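Local coordinates for protein 2-hydroxyisobutanoyl-CoA mutase large subunit (Aquincola tertiaricarbonis, PDB 4R3U) that catalyses, together with its small cobalamin-binding subunit, the isomerization of 2-hydroxyisobutyryl-CoA to (S)-3-hydroxybutyryl-CoA and back, at residues 84-89 / 372-377; 78-83 / 334-339; 71-76 / 320-325. All blocks are in the same frame, centred on the assembly; numbering follows the deposited sequence.

Contact 1: residues 84-89 / 372-377; sequences RGPYPT and GAQSLH. With 3HC (3-hydroxybutanoyl-coenzyme A), chain E.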
loop_
_atom_site.group_PDB
_atom_site.type_symbol
_atom_site.label_atom_id
_atom_site.label_comp_id
_atom_site.label_asym_id
_atom_site.label_seq_id
_atom_site.Cartn_x
_atom_site.Cartn_y
_atom_site.Cartn_z
ATOM N N ARG A 84 -21.444 -9.733 -0.306
ATOM C CA ARG A 84 -20.902 -8.627 -1.110
ATOM C C ARG A 84 -20.999 -7.211 -0.490
ATOM O O ARG A 84 -20.472 -6.261 -1.058
ATOM C CB ARG A 84 -21.510 -8.673 -2.519
ATOM C CG ARG A 84 -21.563 -10.105 -3.063
ATOM C CD ARG A 84 -21.723 -10.159 -4.550
ATOM N NE ARG A 84 -20.515 -9.693 -5.203
ATOM C CZ ARG A 84 -20.471 -9.249 -6.446
ATOM N NH1 ARG A 84 -21.573 -9.216 -7.184
ATOM N NH2 ARG A 84 -19.323 -8.824 -6.965
ATOM N N GLY A 85 -21.626 -7.085 0.675
ATOM C CA GLY A 85 -21.730 -5.805 1.352
ATOM C C GLY A 85 -23.088 -5.590 1.982
ATOM O O GLY A 85 -24.096 -6.103 1.476
ATOM N N PRO A 86 -23.145 -4.839 3.110
ATOM C CA PRO A 86 -24.449 -4.617 3.777
ATOM C C PRO A 86 -25.379 -3.618 3.059
ATOM O O PRO A 86 -26.590 -3.620 3.312
ATOM C CB PRO A 86 -24.043 -4.114 5.165
ATOM C CG PRO A 86 -22.761 -3.383 4.927
ATOM C CD PRO A 86 -22.042 -4.172 3.840
ATOM N N TYR A 87 -24.814 -2.759 2.180
ATOM C CA TYR A 87 -25.559 -1.746 1.432
ATOM C C TYR A 87 -25.499 -2.020 -0.086
ATOM O O TYR A 87 -24.493 -2.536 -0.575
ATOM C CB TYR A 87 -25.060 -0.316 1.772
ATOM C CG TYR A 87 -24.830 -0.025 3.244
ATOM C CD1 TYR A 87 -25.799 -0.329 4.198
ATOM C CD2 TYR A 87 -23.670 0.615 3.674
ATOM C CE1 TYR A 87 -25.579 -0.083 5.556
ATOM C CE2 TYR A 87 -23.459 0.910 5.025
ATOM C CZ TYR A 87 -24.419 0.562 5.960
ATOM O OH TYR A 87 -24.212 0.851 7.284
ATOM N N PRO A 88 -26.566 -1.718 -0.857
ATOM C CA PRO A 88 -26.519 -2.028 -2.300
ATOM C C PRO A 88 -25.690 -1.066 -3.144
ATOM O O PRO A 88 -25.474 -1.344 -4.312
ATOM C CB PRO A 88 -27.992 -1.953 -2.703
ATOM C CG PRO A 88 -28.558 -0.927 -1.788
ATOM C CD PRO A 88 -27.874 -1.150 -0.473
ATOM N N THR A 89 -25.282 0.073 -2.575
ATOM C CA THR A 89 -24.586 1.168 -3.258
ATOM C C THR A 89 -23.177 1.399 -2.750
ATOM O O THR A 89 -22.341 1.979 -3.474
ATOM C CB THR A 89 -25.472 2.419 -3.230
ATOM O OG1 THR A 89 -24.823 3.511 -3.820
ATOM C CG2 THR A 89 -25.984 2.737 -1.864
ATOM N N GLY A 372 -15.326 -4.452 2.535
ATOM C CA GLY A 372 -16.601 -3.754 2.720
ATOM C C GLY A 372 -16.864 -3.165 4.098
ATOM O O GLY A 372 -18.017 -3.110 4.533
ATOM N N ALA A 373 -15.797 -2.663 4.773
ATOM C CA ALA A 373 -15.862 -2.017 6.095
ATOM C C ALA A 373 -16.669 -0.698 6.013
ATOM O O ALA A 373 -16.677 -0.040 4.956
ATOM C CB ALA A 373 -14.459 -1.761 6.612
ATOM N N GLN A 374 -17.374 -0.351 7.110
ATOM C CA GLN A 374 -18.244 0.845 7.213
ATOM C C GLN A 374 -17.492 2.008 7.794
ATOM O O GLN A 374 -17.887 3.173 7.617
ATOM C CB GLN A 374 -19.457 0.559 8.121
ATOM C CG GLN A 374 -20.596 -0.158 7.437
ATOM C CD GLN A 374 -20.217 -1.472 6.817
ATOM O OE1 GLN A 374 -19.994 -2.472 7.496
ATOM N NE2 GLN A 374 -20.074 -1.477 5.507
ATOM N N SER A 375 -16.448 1.669 8.557
ATOM C CA SER A 375 -15.608 2.589 9.285
ATOM C C SER A 375 -14.204 2.000 9.353
ATOM O O SER A 375 -14.036 0.766 9.436
ATOM C CB SER A 375 -16.195 2.828 10.677
ATOM O OG SER A 375 -15.490 3.802 11.427
ATOM N N LEU A 376 -13.187 2.876 9.282
ATOM C CA LEU A 376 -11.801 2.444 9.304
ATOM C C LEU A 376 -10.859 3.359 10.028
ATOM O O LEU A 376 -10.833 4.562 9.765
ATOM C CB LEU A 376 -11.300 2.189 7.867
ATOM C CG LEU A 376 -9.840 1.721 7.623
ATOM C CD1 LEU A 376 -9.574 0.349 8.234
ATOM C CD2 LEU A 376 -9.511 1.745 6.145
ATOM N N HIS A 377 -10.020 2.759 10.902
ATOM C CA HIS A 377 -8.903 3.403 11.543
ATOM C C HIS A 377 -7.646 2.756 10.907
ATOM O O HIS A 377 -7.469 1.526 10.945
ATOM C CB HIS A 377 -8.879 3.153 13.067
ATOM C CG HIS A 377 -7.613 3.643 13.736
ATOM N ND1 HIS A 377 -7.547 4.893 14.349
ATOM C CD2 HIS A 377 -6.402 3.043 13.846
ATOM C CE1 HIS A 377 -6.304 5.018 14.777
ATOM N NE2 HIS A 377 -5.585 3.923 14.525
HETATM N N1A 3HC E . -26.031 4.555 0.944
HETATM C C2A 3HC E . -27.055 5.242 1.765
HETATM N N3A 3HC E . -26.639 5.387 3.166
HETATM C C4A 3HC E . -25.438 4.935 3.600
HETATM C C5A 3HC E . -24.567 4.313 2.777
HETATM C C6A 3HC E . -24.878 4.113 1.478
HETATM N N6A 3HC E . -23.981 3.490 0.715
HETATM N N7A 3HC E . -23.487 4.006 3.502
HETATM C C8A 3HC E . -23.682 4.437 4.745
HETATM N N9A 3HC E . -24.893 4.980 4.814
HETATM C C1B 3HC E . -25.582 5.604 5.985
HETATM C C2B 3HC E . -25.870 4.608 7.089
HETATM O O2B 3HC E . -27.117 3.936 6.885
HETATM C C3B 3HC E . -25.897 5.499 8.320
HETATM O O3B 3HC E . -27.179 6.161 8.451
HETATM P P3B 3HC E . -27.977 6.282 9.850
HETATM O O7A 3HC E . -27.043 7.045 10.703
HETATM O O8A 3HC E . -29.192 7.029 9.440
HETATM O O9A 3HC E . -28.194 4.864 10.217
HETATM C C4B 3HC E . -24.847 6.561 8.011
HETATM O O4B 3HC E . -24.709 6.602 6.558
HETATM C C5B 3HC E . -23.512 6.241 8.709
HETATM O O5B 3HC E . -22.865 5.127 8.055
HETATM P P1A 3HC E . -22.557 3.704 8.785
HETATM O O1A 3HC E . -23.502 3.447 9.906
HETATM O O2A 3HC E . -22.416 2.675 7.742
HETATM O O3A 3HC E . -21.044 4.072 9.306
HETATM P P2A 3HC E . -20.601 4.582 10.784
HETATM O O4A 3HC E . -19.153 4.835 10.753
HETATM O O5A 3HC E . -21.502 5.652 11.281
HETATM O O6A 3HC E . -20.901 3.284 11.636
HETATM C CBP 3HC E . -20.452 1.222 12.827
HETATM C CCP 3HC E . -20.149 2.061 11.566
HETATM C CDP 3HC E . -21.920 0.787 12.720
HETATM C CEP 3HC E . -19.586 -0.043 12.817
HETATM C CAP 3HC E . -20.236 2.059 14.132
HETATM O OAP 3HC E . -20.627 1.380 15.346
HETATM C C9P 3HC E . -18.864 2.778 14.280
HETATM O O9P 3HC E . -18.680 3.904 13.815
HETATM N N8P 3HC E . -17.941 2.144 15.021
HETATM C C7P 3HC E . -16.634 2.754 15.290
HETATM C C6P 3HC E . -15.887 1.957 16.350
HETATM C C5P 3HC E . -14.473 2.493 16.592
HETATM O O5P 3HC E . -13.979 3.400 15.916
HETATM N N4P 3HC E . -13.848 1.880 17.603
HETATM C C3P 3HC E . -12.487 2.214 17.995
HETATM C C2P 3HC E . -11.905 1.013 18.691
HETATM S S1P 3HC E . -10.164 1.275 19.146
HETATM C C1 3HC E . -9.902 -0.309 19.959
HETATM O O1 3HC E . -10.721 -0.836 20.709
HETATM C C2 3HC E . -8.605 -1.058 19.602
HETATM C C3 3HC E . -7.385 -0.491 20.331
HETATM O O3 3HC E . -7.252 0.892 20.024
HETATM C C4 3HC E . -7.493 -0.697 21.850
#
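Pro86 and Tyr87 lie in an irregular loop against the turn that leads from helix 357-370 into strand 375-377, where Gly372, at positive phi (80°), closes the helix in a Schellman motif. Gln374 does most of the touching. Its chain bends at CG (chi2 57°), which swings the amide back so that NE2 donates to O of Gly372 at 2.8 Å; the N-H...O angle of 135° shows a bent bond. OE1 takes the backbone N of Phe340, fixing the amide at both polar atoms. CG of Pro86 lies 3.3 Å from NE2 of Gln374, the two side chains sliding past each other in opposite directions. Within its own loop, the same CG covers the centre of one face of the Tyr87 ring. OH of Tyr87 sits 3.8 Å from CG of Gln374. With an alanine at Gln374, Phe340 N is likely to lose this acceptor and a gap to open beside Pro86 and the tyrosine hydroxyl. Tyr87 OH lies 2.6 Å from 3HC O2A, a probable hydrogen bond, and CG of Gln374 is 3.4 Å from 3HC O2A; together they line the CoA diphosphate in the substrate pocket of a TIM-barrel acyl-CoA mutase.

Contact 2: residues 78-83 / 334-339; sequences GRYPFT and ESMRLR. With 3KK (S-{(3R,5R,9R)-1-[(2R,3S,4R,5R)-5-(6-amino-9H-purin-9-yl)-4-hydroxy-3-(phosphonooxy)tetrahydrofuran-2-yl]-3,5,9-trihydroxy-8,8-dimethyl-3,5-dioxido-10,14-dioxo-2,4,6-trioxa-11,15-diaza-3lambda~5~,5lambda~5~-diphosphaheptadecan-17-yl} 2-hydroxy-2-methylpropanethioate), chain F.
Phe82 slots its ring against the backbone and beta carbons of Met336 and Arg337. CB of Arg337 stands almost on the ring normal of Phe82, 3.5 Å from the centroid and 9° off, a CH-pi contact over the face. On the opposite face lies the peptide of the phenylalanine's own loop, with Tyr80 N above the ring centre, so the ring is sandwiched and a flat residue suits the slot. Met336 comes to the same ring obliquely: CE2 of Phe82 is 3.7 Å from CB of Met336, and CD2 of Phe82 is 3.4 Å from Met336 O. The loop carrying the ring is a type VI turn, with a cis peptide before Pro81 and a bond from Phe82 N to Arg79 O of 2.9 Å. It packs on the segment that leads into barrel strand 340-344. Further along Met336, SD reaches Tyr80 at 3.8 Å from CD1 in an oblique Met-aromatic contact, 57° off the ring normal; CG of Tyr80 stands opposite its own N (chi1 -179°), which carries that ring out beside the sulfur. Tyr80 also meets Lys325 of helix 306-327 through a cation-pi contact. Beyond CB, Arg337 leaves Phe82 and gives NH2 to the carbonyl of Pro294, while CD of Arg339 covers one face of its guanidinium. Arg339 in turn lays its own guanidinium face on the pantoate methyl CDP of the bound acyl-CoA.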
loop_
_atom_site.group_PDB
_atom_site.type_symbol
_atom_site.label_atom_id
_atom_site.label_comp_id
_atom_site.label_asym_id
_atom_site.label_seq_id
_atom_site.Cartn_x
_atom_site.Cartn_y
_atom_site.Cartn_z
ATOM N N GLY A 78 -26.148 -5.571 -0.304
ATOM C CA GLY A 78 -27.385 -5.046 0.259
ATOM C C GLY A 78 -28.585 -5.973 0.129
ATOM O O GLY A 78 -29.727 -5.557 0.377
ATOM N N ARG A 79 -28.316 -7.245 -0.248
ATOM C CA ARG A 79 -29.276 -8.333 -0.385
ATOM C C ARG A 79 -28.707 -9.531 0.325
ATOM O O ARG A 79 -27.510 -9.758 0.247
ATOM C CB ARG A 79 -29.544 -8.672 -1.851
ATOM C CG ARG A 79 -30.972 -9.128 -2.119
ATOM C CD ARG A 79 -31.226 -9.159 -3.610
ATOM N NE ARG A 79 -32.434 -9.907 -3.975
ATOM C CZ ARG A 79 -33.441 -9.430 -4.711
ATOM N NH1 ARG A 79 -33.430 -8.171 -5.133
ATOM N NH2 ARG A 79 -34.482 -10.198 -4.996
ATOM N N TYR A 80 -29.567 -10.288 1.028
ATOM C CA TYR A 80 -29.241 -11.482 1.812
ATOM C C TYR A 80 -28.485 -12.540 0.984
ATOM O O TYR A 80 -28.874 -12.744 -0.173
ATOM C CB TYR A 80 -30.551 -12.065 2.397
ATOM C CG TYR A 80 -30.370 -13.298 3.265
ATOM C CD1 TYR A 80 -30.173 -13.189 4.642
ATOM C CD2 TYR A 80 -30.426 -14.575 2.715
ATOM C CE1 TYR A 80 -30.038 -14.322 5.443
ATOM C CE2 TYR A 80 -30.258 -15.711 3.505
ATOM C CZ TYR A 80 -30.073 -15.579 4.866
ATOM O OH TYR A 80 -29.952 -16.707 5.636
ATOM N N PRO A 81 -27.432 -13.239 1.520
ATOM C CA PRO A 81 -26.833 -13.137 2.854
ATOM C C PRO A 81 -25.784 -12.045 3.057
ATOM O O PRO A 81 -25.004 -12.131 4.012
ATOM C CB PRO A 81 -26.293 -14.549 3.089
ATOM C CG PRO A 81 -25.860 -14.995 1.725
ATOM C CD PRO A 81 -26.720 -14.257 0.718
ATOM N N PHE A 82 -25.782 -11.000 2.189
ATOM C CA PHE A 82 -24.892 -9.825 2.280
ATOM C C PHE A 82 -23.390 -10.091 2.192
ATOM O O PHE A 82 -22.602 -9.255 2.615
ATOM C CB PHE A 82 -25.215 -8.922 3.503
ATOM C CG PHE A 82 -26.680 -8.628 3.734
ATOM C CD1 PHE A 82 -27.285 -7.524 3.146
ATOM C CD2 PHE A 82 -27.447 -9.445 4.556
ATOM C CE1 PHE A 82 -28.624 -7.246 3.373
ATOM C CE2 PHE A 82 -28.796 -9.187 4.752
ATOM C CZ PHE A 82 -29.373 -8.077 4.177
ATOM N N THR A 83 -22.983 -11.209 1.591
ATOM C CA THR A 83 -21.563 -11.540 1.381
ATOM C C THR A 83 -20.810 -10.354 0.713
ATOM O O THR A 83 -19.708 -9.988 1.143
ATOM C CB THR A 83 -21.513 -12.799 0.514
ATOM O OG1 THR A 83 -22.427 -13.762 1.061
ATOM C CG2 THR A 83 -20.080 -13.370 0.321
ATOM N N GLU A 334 -32.405 -5.615 7.759
ATOM C CA GLU A 334 -31.362 -4.868 8.492
ATOM C C GLU A 334 -30.814 -5.653 9.682
ATOM O O GLU A 334 -29.673 -5.425 10.102
ATOM C CB GLU A 334 -31.869 -3.506 8.973
ATOM C CG GLU A 334 -32.384 -2.584 7.880
ATOM C CD GLU A 334 -32.573 -1.166 8.373
ATOM O OE1 GLU A 334 -33.159 -0.983 9.463
ATOM O OE2 GLU A 334 -32.095 -0.239 7.683
ATOM N N SER A 335 -31.604 -6.596 10.207
ATOM C CA SER A 335 -31.203 -7.488 11.298
ATOM C C SER A 335 -30.158 -8.510 10.804
ATOM O O SER A 335 -29.426 -9.077 11.603
ATOM C CB SER A 335 -32.418 -8.252 11.808
ATOM O OG SER A 335 -33.309 -7.389 12.484
ATOM N N MET A 336 -30.131 -8.764 9.486
ATOM C CA MET A 336 -29.234 -9.736 8.875
ATOM C C MET A 336 -27.997 -9.081 8.218
ATOM O O MET A 336 -27.038 -9.799 7.900
ATOM C CB MET A 336 -30.018 -10.654 7.912
ATOM C CG MET A 336 -31.204 -11.345 8.584
ATOM S SD MET A 336 -32.464 -11.894 7.414
ATOM C CE MET A 336 -33.871 -11.192 8.145
ATOM N N ARG A 337 -27.994 -7.728 8.060
ATOM C CA ARG A 337 -26.838 -7.035 7.493
ATOM C C ARG A 337 -25.793 -6.589 8.524
ATOM O O ARG A 337 -26.059 -5.714 9.353
ATOM C CB ARG A 337 -27.169 -5.975 6.408
ATOM C CG ARG A 337 -28.028 -4.795 6.832
ATOM C CD ARG A 337 -27.228 -3.527 7.082
ATOM N NE ARG A 337 -28.004 -2.504 7.811
ATOM C CZ ARG A 337 -28.136 -2.449 9.142
ATOM N NH1 ARG A 337 -27.569 -3.368 9.912
ATOM N NH2 ARG A 337 -28.838 -1.475 9.708
ATOM N N LEU A 338 -24.607 -7.236 8.476
ATOM C CA LEU A 338 -23.484 -6.959 9.361
ATOM C C LEU A 338 -22.810 -5.666 8.950
ATOM O O LEU A 338 -22.419 -5.508 7.796
ATOM C CB LEU A 338 -22.473 -8.142 9.353
ATOM C CG LEU A 338 -21.287 -8.081 10.322
ATOM C CD1 LEU A 338 -20.969 -9.447 10.881
ATOM C CD2 LEU A 338 -20.043 -7.498 9.644
ATOM N N ARG A 339 -22.692 -4.749 9.900
ATOM C CA ARG A 339 -22.012 -3.468 9.738
ATOM C C ARG A 339 -20.807 -3.574 10.669
ATOM O O ARG A 339 -20.947 -4.100 11.785
ATOM C CB ARG A 339 -22.901 -2.257 10.144
ATOM C CG ARG A 339 -24.179 -2.054 9.314
ATOM C CD ARG A 339 -25.051 -0.980 9.928
ATOM N NE ARG A 339 -25.281 -1.258 11.348
ATOM C CZ ARG A 339 -25.416 -0.344 12.301
ATOM N NH1 ARG A 339 -25.380 0.947 12.005
ATOM N NH2 ARG A 339 -25.592 -0.715 13.554
HETATM C C4 3KK F . -8.248 -0.310 22.230
HETATM C C3 3KK F . -8.339 0.044 20.750
HETATM C C2 3KK F . -7.461 -0.896 19.926
HETATM O O3 3KK F . -7.862 1.371 20.601
HETATM C C1 3KK F . -9.778 -0.019 20.219
HETATM O O1 3KK F . -10.561 -0.917 20.538
HETATM S S1P 3KK F . -10.171 1.304 19.125
HETATM C C2P 3KK F . -11.911 0.997 18.707
HETATM C C3P 3KK F . -12.496 2.195 18.003
HETATM N N4P 3KK F . -13.857 1.861 17.606
HETATM C C5P 3KK F . -14.478 2.482 16.598
HETATM O O5P 3KK F . -13.981 3.391 15.925
HETATM C C6P 3KK F . -15.893 1.951 16.351
HETATM C C7P 3KK F . -16.636 2.753 15.293
HETATM N N8P 3KK F . -17.944 2.146 15.023
HETATM C C9P 3KK F . -18.861 2.777 14.273
HETATM O O9P 3KK F . -18.671 3.898 13.799
HETATM C CAP 3KK F . -20.236 2.063 14.128
HETATM O OAP 3KK F . -20.627 1.387 15.342
HETATM C CBP 3KK F . -20.454 1.225 12.822
HETATM C CDP 3KK F . -21.923 0.787 12.722
HETATM C CEP 3KK F . -19.586 -0.038 12.810
HETATM C CCP 3KK F . -20.159 2.066 11.562
HETATM O O6A 3KK F . -20.910 3.290 11.639
HETATM P P2A 3KK F . -20.613 4.589 10.785
HETATM O O4A 3KK F . -19.165 4.844 10.753
HETATM O O5A 3KK F . -21.513 5.658 11.284
HETATM O O3A 3KK F . -21.056 4.078 9.309
HETATM P P1A 3KK F . -22.570 3.701 8.794
HETATM O O1A 3KK F . -23.511 3.448 9.917
HETATM O O2A 3KK F . -22.426 2.666 7.757
HETATM O O5B 3KK F . -22.884 5.118 8.055
HETATM C C5B 3KK F . -23.528 6.236 8.706
HETATM C C4B 3KK F . -24.863 6.556 8.009
HETATM O O4B 3KK F . -24.721 6.602 6.556
HETATM C C3B 3KK F . -25.911 5.491 8.312
HETATM O O3B 3KK F . -27.193 6.149 8.447
HETATM P P3B 3KK F . -27.985 6.273 9.850
HETATM O O8A 3KK F . -28.192 4.857 10.225
HETATM O O7A 3KK F . -27.048 7.044 10.694
HETATM O O9A 3KK F . -29.204 7.013 9.445
HETATM C C2B 3KK F . -25.884 4.608 7.077
HETATM O O2B 3KK F . -27.131 3.934 6.870
HETATM C C1B 3KK F . -25.597 5.611 5.977
HETATM N N9A 3KK F . -24.909 4.991 4.805
HETATM C C8A 3KK F . -23.702 4.431 4.742
HETATM N N7A 3KK F . -23.505 4.006 3.498
HETATM C C5A 3KK F . -24.583 4.321 2.770
HETATM C C4A 3KK F . -25.455 4.943 3.590
HETATM N N3A 3KK F . -26.656 5.390 3.137
HETATM C C2A 3KK F . -27.013 5.225 1.780
HETATM N N1A 3KK F . -26.060 4.568 0.953
HETATM C C6A 3KK F . -24.894 4.127 1.470
HETATM N N6A 3KK F . -23.995 3.505 0.706
#

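Contact 3: residues 71-76 / 320-325; sequences LEDIGL and YAKIMK
NZ of Lys322 is held by two carboxylates, OD2 of Asp73 at 3.0 Å and OE1 of Glu430, making salt bridges to both. The lysine belongs to helix 306-327 of the TIM barrel, Asp73 to a short 3-10 turn in the loop ahead of strand 97-102, and Glu430 to helix 420-442; one ammonium group therefore ties three separate elements at the surface. A lysine suits this place because its chain runs extended beyond CG (chi2 173°) and spans the distance between backbones, whose nearest CA atoms, those of Asp73 and Lys322, are 10.1 Å apart. The two side chains meet at about a right angle, and NZ comes to OD2 from above the carboxylate plane, 36° out of it. OD1 of Asp73 is farther away, 3.6 Å from NZ, so the grip is one-sided. With two acidic partners near it, the ammonium is likely to stay charged. The aspartate is positioned by its turn, in which O of Leu71 accepts both Ile74 N and Gly75 N, the latter at 2.8 Å. Gly75 fits because its backbone turns to positive phi and a beta carbon would crowd Glu72 O. Asp73 O, for its part, receives Thr83 OG1 and Arg318 NH2, a second tie to the helix. On the buried side of that helix, CG of Met324 rests 3.5 Å above the ring plane of Tyr320, toward the ring's rim.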
loop_
_atom_site.group_PDB
_atom_site.type_symbol
_atom_site.label_atom_id
_atom_site.label_comp_id
_atom_site.label_asym_id
_atom_site.label_seq_id
_atom_site.Cartn_x
_atom_site.Cartn_y
_atom_site.Cartn_z
ATOM N N LEU A 71 -24.591 -19.685 -6.296
ATOM C CA LEU A 71 -24.458 -18.268 -6.602
ATOM C C LEU A 71 -25.286 -17.360 -5.708
ATOM O O LEU A 71 -24.913 -16.202 -5.544
ATOM C CB LEU A 71 -24.679 -17.998 -8.083
ATOM C CG LEU A 71 -23.610 -18.538 -9.037
ATOM C CD1 LEU A 71 -23.866 -18.048 -10.430
ATOM C CD2 LEU A 71 -22.189 -18.152 -8.583
ATOM N N GLU A 72 -26.343 -17.900 -5.056
ATOM C CA GLU A 72 -27.189 -17.187 -4.083
ATOM C C GLU A 72 -26.388 -16.750 -2.851
ATOM O O GLU A 72 -26.709 -15.707 -2.281
ATOM C CB GLU A 72 -28.437 -18.014 -3.684
ATOM C CG GLU A 72 -28.185 -19.311 -2.928
ATOM C CD GLU A 72 -29.282 -20.349 -3.033
ATOM O OE1 GLU A 72 -29.061 -21.390 -3.692
ATOM O OE2 GLU A 72 -30.358 -20.135 -2.429
ATOM N N ASP A 73 -25.342 -17.545 -2.445
ATOM C CA ASP A 73 -24.438 -17.288 -1.307
ATOM C C ASP A 73 -23.404 -16.180 -1.621
ATOM O O ASP A 73 -22.689 -15.707 -0.721
ATOM C CB ASP A 73 -23.751 -18.594 -0.841
ATOM C CG ASP A 73 -24.534 -19.368 0.205
ATOM O OD1 ASP A 73 -25.717 -19.051 0.413
ATOM O OD2 ASP A 73 -23.966 -20.289 0.812
ATOM N N ILE A 74 -23.308 -15.799 -2.912
ATOM C CA ILE A 74 -22.474 -14.707 -3.380
ATOM C C ILE A 74 -23.465 -13.550 -3.547
ATOM O O ILE A 74 -23.513 -12.654 -2.694
ATOM C CB ILE A 74 -21.662 -15.088 -4.652
ATOM C CG1 ILE A 74 -20.677 -16.240 -4.311
ATOM C CG2 ILE A 74 -20.903 -13.857 -5.185
ATOM C CD1 ILE A 74 -19.983 -16.918 -5.489
ATOM N N GLY A 75 -24.339 -13.681 -4.544
ATOM C CA GLY A 75 -25.453 -12.783 -4.800
ATOM C C GLY A 75 -25.140 -11.344 -5.153
ATOM O O GLY A 75 -24.415 -11.064 -6.122
ATOM N N LEU A 76 -25.776 -10.414 -4.398
ATOM C CA LEU A 76 -25.695 -8.972 -4.618
ATOM C C LEU A 76 -25.521 -8.174 -3.298
ATOM O O LEU A 76 -26.042 -8.589 -2.249
ATOM C CB LEU A 76 -26.959 -8.500 -5.376
ATOM C CG LEU A 76 -27.159 -9.023 -6.815
ATOM C CD1 LEU A 76 -28.603 -8.873 -7.269
ATOM C CD2 LEU A 76 -26.245 -8.321 -7.788
ATOM N N TYR A 320 -23.246 -14.284 9.774
ATOM C CA TYR A 320 -24.100 -13.396 10.538
ATOM C C TYR A 320 -25.517 -13.374 9.985
ATOM O O TYR A 320 -26.456 -13.510 10.769
ATOM C CB TYR A 320 -23.521 -11.974 10.564
ATOM C CG TYR A 320 -24.424 -10.978 11.265
ATOM C CD1 TYR A 320 -24.556 -10.981 12.652
ATOM C CD2 TYR A 320 -25.152 -10.036 10.540
ATOM C CE1 TYR A 320 -25.376 -10.059 13.305
ATOM C CE2 TYR A 320 -25.972 -9.112 11.178
ATOM C CZ TYR A 320 -26.083 -9.131 12.562
ATOM O OH TYR A 320 -26.891 -8.229 13.195
ATOM N N ALA A 321 -25.674 -13.204 8.641
ATOM C CA ALA A 321 -26.991 -13.200 7.990
ATOM C C ALA A 321 -27.749 -14.495 8.291
ATOM O O ALA A 321 -28.902 -14.434 8.752
ATOM C CB ALA A 321 -26.844 -13.024 6.498
ATOM N N LYS A 322 -27.065 -15.660 8.085
ATOM C CA LYS A 322 -27.625 -16.992 8.288
ATOM C C LYS A 322 -28.074 -17.234 9.724
ATOM O O LYS A 322 -29.146 -17.792 9.924
ATOM C CB LYS A 322 -26.664 -18.080 7.779
ATOM C CG LYS A 322 -26.584 -18.115 6.262
ATOM C CD LYS A 322 -25.526 -19.064 5.713
ATOM C CE LYS A 322 -25.702 -19.198 4.214
ATOM N NZ LYS A 322 -24.847 -20.269 3.637
ATOM N N ILE A 323 -27.273 -16.774 10.710
ATOM C CA ILE A 323 -27.538 -16.923 12.154
ATOM C C ILE A 323 -28.790 -16.138 12.537
ATOM O O ILE A 323 -29.696 -16.694 13.154
ATOM C CB ILE A 323 -26.296 -16.505 13.000
ATOM C CG1 ILE A 323 -25.118 -17.498 12.819
ATOM C CG2 ILE A 323 -26.639 -16.335 14.475
ATOM C CD1 ILE A 323 -23.694 -16.885 13.285
ATOM N N MET A 324 -28.833 -14.849 12.163
ATOM C CA MET A 324 -29.941 -13.935 12.441
ATOM C C MET A 324 -31.265 -14.404 11.832
ATOM O O MET A 324 -32.277 -14.453 12.544
ATOM C CB MET A 324 -29.570 -12.495 12.024
ATOM C CG MET A 324 -28.361 -11.932 12.783
ATOM S SD MET A 324 -28.346 -12.165 14.602
ATOM C CE MET A 324 -29.413 -10.920 15.078
ATOM N N LYS A 325 -31.238 -14.840 10.561
ATOM C CA LYS A 325 -32.411 -15.363 9.875
ATOM C C LYS A 325 -32.816 -16.730 10.389
ATOM O O LYS A 325 -33.956 -16.892 10.828
ATOM C CB LYS A 325 -32.204 -15.418 8.343
ATOM C CG LYS A 325 -33.503 -15.711 7.578
ATOM C CD LYS A 325 -33.261 -16.306 6.196
ATOM C CE LYS A 325 -34.392 -15.965 5.279
ATOM N NZ LYS A 325 -33.981 -16.054 3.855
#

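The three contacts follow one loop, residues 71-89, from the surface to the substrate. Contact 3 is superficial and ionic, contact 2 partly buried and mainly aromatic and apolar, and contact 1 fully buried beside the CoA diphosphate. On the barrel side the partners are helix 306-327 in contact 3, the segment leading on into strand 340-344 in contact 2, and the turn from helix 357-370 into the neighbouring strand 375-377 in contact 1. Neighbours are joined directly by probable hydrogen bonds: Gly85 O meets Gly78 N at 2.8 Å between contacts 1 and 2, and Ser335 O meets Tyr320 OH at 3.1 Å between contacts 2 and 3. All three also touch the second large subunit.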